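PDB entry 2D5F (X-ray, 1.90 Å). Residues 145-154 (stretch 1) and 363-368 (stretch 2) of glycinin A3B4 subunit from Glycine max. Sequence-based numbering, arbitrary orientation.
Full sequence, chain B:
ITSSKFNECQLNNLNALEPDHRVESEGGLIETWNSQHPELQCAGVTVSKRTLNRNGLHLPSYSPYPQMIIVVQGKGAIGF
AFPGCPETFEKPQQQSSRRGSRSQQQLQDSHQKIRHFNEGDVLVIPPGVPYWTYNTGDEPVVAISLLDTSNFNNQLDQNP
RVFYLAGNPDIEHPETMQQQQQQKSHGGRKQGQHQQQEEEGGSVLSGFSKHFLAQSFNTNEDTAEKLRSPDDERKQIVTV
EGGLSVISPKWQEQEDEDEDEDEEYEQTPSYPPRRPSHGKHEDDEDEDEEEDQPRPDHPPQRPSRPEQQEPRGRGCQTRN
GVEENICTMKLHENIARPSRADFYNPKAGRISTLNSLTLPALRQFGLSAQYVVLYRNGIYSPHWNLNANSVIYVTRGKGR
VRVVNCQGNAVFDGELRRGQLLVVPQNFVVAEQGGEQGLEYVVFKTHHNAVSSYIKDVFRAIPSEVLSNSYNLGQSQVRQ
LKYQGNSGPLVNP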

ATOM      1  N   SER B 145      15.413 -27.545  -0.686  1.00 20.02           N
ATOM      2  CA  SER B 145      14.205 -26.759  -0.553  1.00 23.29           C
ATOM      3  C   SER B 145      13.745 -26.476   0.869  1.00 20.90           C
ATOM      4  O   SER B 145      13.624 -27.379   1.690  1.00 21.65           O
ATOM      5  CB  SER B 145      13.063 -27.438  -1.313  1.00 22.28           C
ATOM      6  OG  SER B 145      11.857 -26.720  -1.132  1.00 25.17           O
ATOM      7  N   LEU B 146      13.496 -25.201   1.148  1.00 19.66           N
ATOM      8  CA  LEU B 146      12.985 -24.791   2.442  1.00 17.59           C
ATOM      9  C   LEU B 146      11.466 -24.804   2.266  1.00 19.49           C
ATOM     10  O   LEU B 146      10.925 -24.029   1.468  1.00 17.53           O
ATOM     11  CB  LEU B 146      13.465 -23.372   2.788  1.00 19.49           C
ATOM     12  CG  LEU B 146      13.169 -22.815   4.194  1.00 23.91           C
ATOM     13  CD1 LEU B 146      11.662 -22.572   4.393  1.00 19.08           C
ATOM     14  CD2 LEU B 146      13.699 -23.788   5.240  1.00 19.89           C
ATOM     15  N   LEU B 147      10.795 -25.714   2.969  1.00 16.40           N
ATOM     16  CA  LEU B 147       9.339 -25.828   2.909  1.00 21.99           C
ATOM     17  C   LEU B 147       8.760 -24.980   4.045  1.00 19.42           C
ATOM     18  O   LEU B 147       8.743 -25.397   5.200  1.00 19.99           O
ATOM     19  CB  LEU B 147       8.898 -27.293   3.066  1.00 17.90           C
ATOM     20  CG  LEU B 147       9.026 -28.271   1.881  1.00 21.83           C
ATOM     21  CD1 LEU B 147      10.448 -28.339   1.389  1.00 25.27           C
ATOM     22  CD2 LEU B 147       8.566 -29.659   2.316  1.00 20.77           C
ATOM     23  N   ASP B 148       8.298 -23.783   3.707  1.00 18.30           N
ATOM     24  CA  ASP B 148       7.747 -22.863   4.695  1.00 13.83           C
ATOM     25  C   ASP B 148       6.329 -23.255   5.128  1.00 19.98           C
ATOM     26  O   ASP B 148       5.367 -22.539   4.857  1.00 18.70           O
ATOM     27  CB  ASP B 148       7.774 -21.443   4.113  1.00 13.53           C
ATOM     28  CG  ASP B 148       7.429 -20.373   5.138  1.00 24.65           C
ATOM     29  OD1 ASP B 148       7.627 -20.604   6.352  1.00 21.14           O
ATOM     30  OD2 ASP B 148       6.971 -19.290   4.721  1.00 24.98           O
ATOM     31  N   THR B 149       6.220 -24.391   5.815  1.00 21.53           N
ATOM     32  CA  THR B 149       4.938 -24.917   6.286  1.00 20.48           C
ATOM     33  C   THR B 149       4.153 -23.988   7.216  1.00 23.82           C
ATOM     34  O   THR B 149       2.926 -24.001   7.208  1.00 25.55           O
ATOM     35  CB  THR B 149       5.119 -26.259   7.035  1.00 22.50           C
ATOM     36  OG1 THR B 149       6.152 -26.119   8.018  1.00 20.22           O
ATOM     37  CG2 THR B 149       5.485 -27.381   6.071  1.00 19.95           C
ATOM     38  N   SER B 150       4.850 -23.191   8.020  1.00 18.88           N
ATOM     39  CA  SER B 150       4.175 -22.294   8.948  1.00 21.90           C
ATOM     40  C   SER B 150       3.724 -20.985   8.305  1.00 21.15           C
ATOM     41  O   SER B 150       3.123 -20.146   8.968  1.00 19.87           O
ATOM     42  CB  SER B 150       5.081 -21.983  10.146  1.00 21.62           C
ATOM     43  OG  SER B 150       6.203 -21.197   9.765  1.00 21.84           O
ATOM     44  N   ASN B 151       4.008 -20.812   7.019  1.00 24.74           N
ATOM     45  CA  ASN B 151       3.616 -19.584   6.328  1.00 22.40           C
ATOM     46  C   ASN B 151       2.130 -19.286   6.519  1.00 22.50           C
ATOM     47  O   ASN B 151       1.294 -20.183   6.475  1.00 15.21           O
ATOM     48  CB  ASN B 151       3.939 -19.678   4.835  1.00 29.25           C
ATOM     49  CG  ASN B 151       3.579 -18.406   4.078  1.00 22.47           C
ATOM     50  OD1 ASN B 151       2.463 -18.253   3.586  1.00 21.04           O
ATOM     51  ND2 ASN B 151       4.521 -17.481   4.006  1.00 34.69           N
ATOM     52  N   PHE B 152       1.819 -18.014   6.728  1.00 22.19           N
ATOM     53  CA  PHE B 152       0.450 -17.561   6.939  1.00 28.29           C
ATOM     54  C   PHE B 152      -0.524 -18.052   5.865  1.00 24.13           C
ATOM     55  O   PHE B 152      -1.692 -18.293   6.156  1.00 31.70           O
ATOM     56  CB  PHE B 152       0.427 -16.028   6.980  1.00 41.16           C
ATOM     57  CG  PHE B 152      -0.853 -15.451   7.504  1.00 47.32           C
ATOM     58  CD1 PHE B 152      -1.174 -15.543   8.856  1.00 56.04           C
ATOM     59  CD2 PHE B 152      -1.733 -14.790   6.650  1.00 55.02           C
ATOM     60  CE1 PHE B 152      -2.354 -14.987   9.355  1.00 56.10           C
ATOM     61  CE2 PHE B 152      -2.918 -14.230   7.140  1.00 57.88           C
ATOM     62  CZ  PHE B 152      -3.225 -14.328   8.495  1.00 50.98           C
ATOM     63  N   ASN B 153      -0.042 -18.197   4.631  1.00 27.87           N
ATOM     64  CA  ASN B 153      -0.876 -18.642   3.509  1.00 29.33           C
ATOM     65  C   ASN B 153      -1.332 -20.103   3.596  1.00 28.68           C
ATOM     66  O   ASN B 153      -2.240 -20.513   2.871  1.00 20.59           O
ATOM     67  CB  ASN B 153      -0.137 -18.445   2.176  1.00 42.53           C
ATOM     68  CG  ASN B 153       0.047 -16.978   1.809  1.00 54.08           C
ATOM     69  OD1 ASN B 153      -0.923 -16.217   1.736  1.00 52.56           O
ATOM     70  ND2 ASN B 153       1.295 -16.578   1.566  1.00 45.07           N
ATOM     71  N   ASN B 154      -0.693 -20.887   4.460  1.00 21.25           N
ATOM     72  CA  ASN B 154      -1.054 -22.295   4.619  1.00 19.90           C
ATOM     73  C   ASN B 154      -2.195 -22.365   5.623  1.00 18.93           C
ATOM     74  O   ASN B 154      -1.989 -22.211   6.823  1.00 17.41           O
ATOM     75  CB  ASN B 154       0.151 -23.107   5.114  1.00 14.68           C
ATOM     76  CG  ASN B 154      -0.186 -24.574   5.354  1.00 24.76           C
ATOM     77  OD1 ASN B 154      -1.274 -25.046   5.012  1.00 28.62           O
ATOM     78  ND2 ASN B 154       0.750 -25.300   5.942  1.00 21.74           N
ATOM     79  N   ARG B 363       7.629 -10.871  -1.195  1.00 22.74           N
ATOM     80  CA  ARG B 363       6.836 -10.063  -0.283  1.00 24.74           C
ATOM     81  C   ARG B 363       5.588 -10.811   0.186  1.00 26.58           C
ATOM     82  O   ARG B 363       5.232 -10.760   1.360  1.00 25.98           O
ATOM     83  CB  ARG B 363       6.440  -8.750  -0.952  1.00 22.90           C
ATOM     84  CG  ARG B 363       5.900  -7.725   0.018  1.00 28.46           C
ATOM     85  CD  ARG B 363       6.070  -6.322  -0.534  1.00 42.43           C
ATOM     86  NE  ARG B 363       6.206  -5.349   0.544  1.00 49.06           N
ATOM     87  CZ  ARG B 363       5.238  -5.045   1.402  1.00 58.38           C
ATOM     88  NH1 ARG B 363       4.052  -5.633   1.308  1.00 56.35           N
ATOM     89  NH2 ARG B 363       5.460  -4.159   2.365  1.00 61.35           N
ATOM     90  N   GLN B 364       4.933 -11.524  -0.719  1.00 20.61           N
ATOM     91  CA  GLN B 364       3.742 -12.272  -0.332  1.00 25.39           C
ATOM     92  C   GLN B 364       4.040 -13.638   0.286  1.00 26.86           C
ATOM     93  O   GLN B 364       3.167 -14.228   0.916  1.00 27.94           O
ATOM     94  CB  GLN B 364       2.818 -12.468  -1.538  1.00 34.08           C
ATOM     95  CG  GLN B 364       2.187 -11.183  -2.051  1.00 49.52           C
ATOM     96  CD  GLN B 364       1.520 -10.370  -0.947  1.00 58.16           C
ATOM     97  OE1 GLN B 364       2.193  -9.756  -0.116  1.00 62.45           O
ATOM     98  NE2 GLN B 364       0.192 -10.371  -0.932  1.00 63.76           N
ATOM     99  N   PHE B 365       5.266 -14.132   0.126  1.00 23.73           N
ATOM    100  CA  PHE B 365       5.613 -15.449   0.658  1.00 20.76           C
ATOM    101  C   PHE B 365       6.341 -15.460   2.000  1.00 24.65           C
ATOM    102  O   PHE B 365       6.575 -16.526   2.571  1.00 22.90           O
ATOM    103  CB  PHE B 365       6.430 -16.222  -0.374  1.00 18.35           C
ATOM    104  CG  PHE B 365       5.825 -16.211  -1.747  1.00 24.73           C
ATOM    105  CD1 PHE B 365       4.444 -16.320  -1.917  1.00 25.85           C
ATOM    106  CD2 PHE B 365       6.631 -16.091  -2.872  1.00 29.76           C
ATOM    107  CE1 PHE B 365       3.878 -16.309  -3.190  1.00 23.39           C
ATOM    108  CE2 PHE B 365       6.075 -16.078  -4.154  1.00 27.78           C
ATOM    109  CZ  PHE B 365       4.692 -16.187  -4.312  1.00 26.62           C
ATOM    110  N   GLY B 366       6.699 -14.281   2.498  1.00 19.89           N
ATOM    111  CA  GLY B 366       7.382 -14.192   3.782  1.00 21.15           C
ATOM    112  C   GLY B 366       8.708 -14.932   3.894  1.00 25.36           C
ATOM    113  O   GLY B 366       9.016 -15.523   4.937  1.00 20.12           O
ATOM    114  N   LEU B 367       9.508 -14.896   2.836  1.00 19.71           N
ATOM    115  CA  LEU B 367      10.797 -15.573   2.855  1.00 20.68           C
ATOM    116  C   LEU B 367      11.916 -14.761   2.228  1.00 17.49           C
ATOM    117  O   LEU B 367      11.694 -13.980   1.315  1.00 19.70           O
ATOM    118  CB  LEU B 367      10.706 -16.909   2.122  1.00 23.32           C
ATOM    119  CG  LEU B 367       9.981 -18.064   2.804  1.00 24.53           C
ATOM    120  CD1 LEU B 367       9.740 -19.161   1.790  1.00 22.58           C
ATOM    121  CD2 LEU B 367      10.815 -18.582   3.975  1.00 21.39           C
ATOM    122  N   SER B 368      13.124 -14.957   2.738  1.00 18.49           N
ATOM    123  CA  SER B 368      14.309 -14.302   2.205  1.00 16.44           C
ATOM    124  C   SER B 368      15.486 -15.214   2.510  1.00 14.00           C
ATOM    125  O   SER B 368      15.326 -16.260   3.138  1.00 13.92           O
ATOM    126  CB  SER B 368      14.516 -12.918   2.830  1.00 17.54           C
ATOM    127  OG  SER B 368      14.591 -12.988   4.233  1.00 23.86           O
TER
HETATM  128  O   HOH W   1       7.036 -16.946   6.093  1.00 29.15           O
HETATM  129  O   HOH W   2       3.657 -14.738   3.618  1.00 40.69           O

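Leu 367 anchors this contact, covering more of its surface than any other residue. Its CA-to-CB bond points toward the first stretch, and CD2 of Leu 367 lies 4.1 Å from CD1 of Leu 146, whose CA-to-CB bond likewise points toward the second stretch. Here the rule is simple apolar packing: a leucine in a strand meets a leucine in the loop that follows Gly 366.

Asp 148 comes next, and OD2 of Asp 148 touches both apolar and polar groups. OD2 of Asp 148 sits 3.8 Å from CG of Leu 367, yet OD2 also receives two hydrogen bonds. ND2 of Asn 151 donates to OD2 of Asp 148 at 3.1 Å, within the type I turn that joins the two residues, and water 1 bridges the stretches, donating to OD2 of Asp 148 and to O of Gly 366, each at 2.7 Å.

Beyond this, side-chain amides approach the backbone carbonyls of Gln 364 and Phe 365. ND2 of Asn 153 donates to O of Gln 364 at 3.1 Å, the one direct hydrogen bond between the stretches. Water 2 donates to the same carbonyl and accepts from ND2 of Asn 151. ND2 of Asn 151 also lies 2.7 Å from O of Phe 365, but the angle is too poor for a hydrogen bond. Gly 366, with positive phi, turns the chain between these carbonyls and Leu 367.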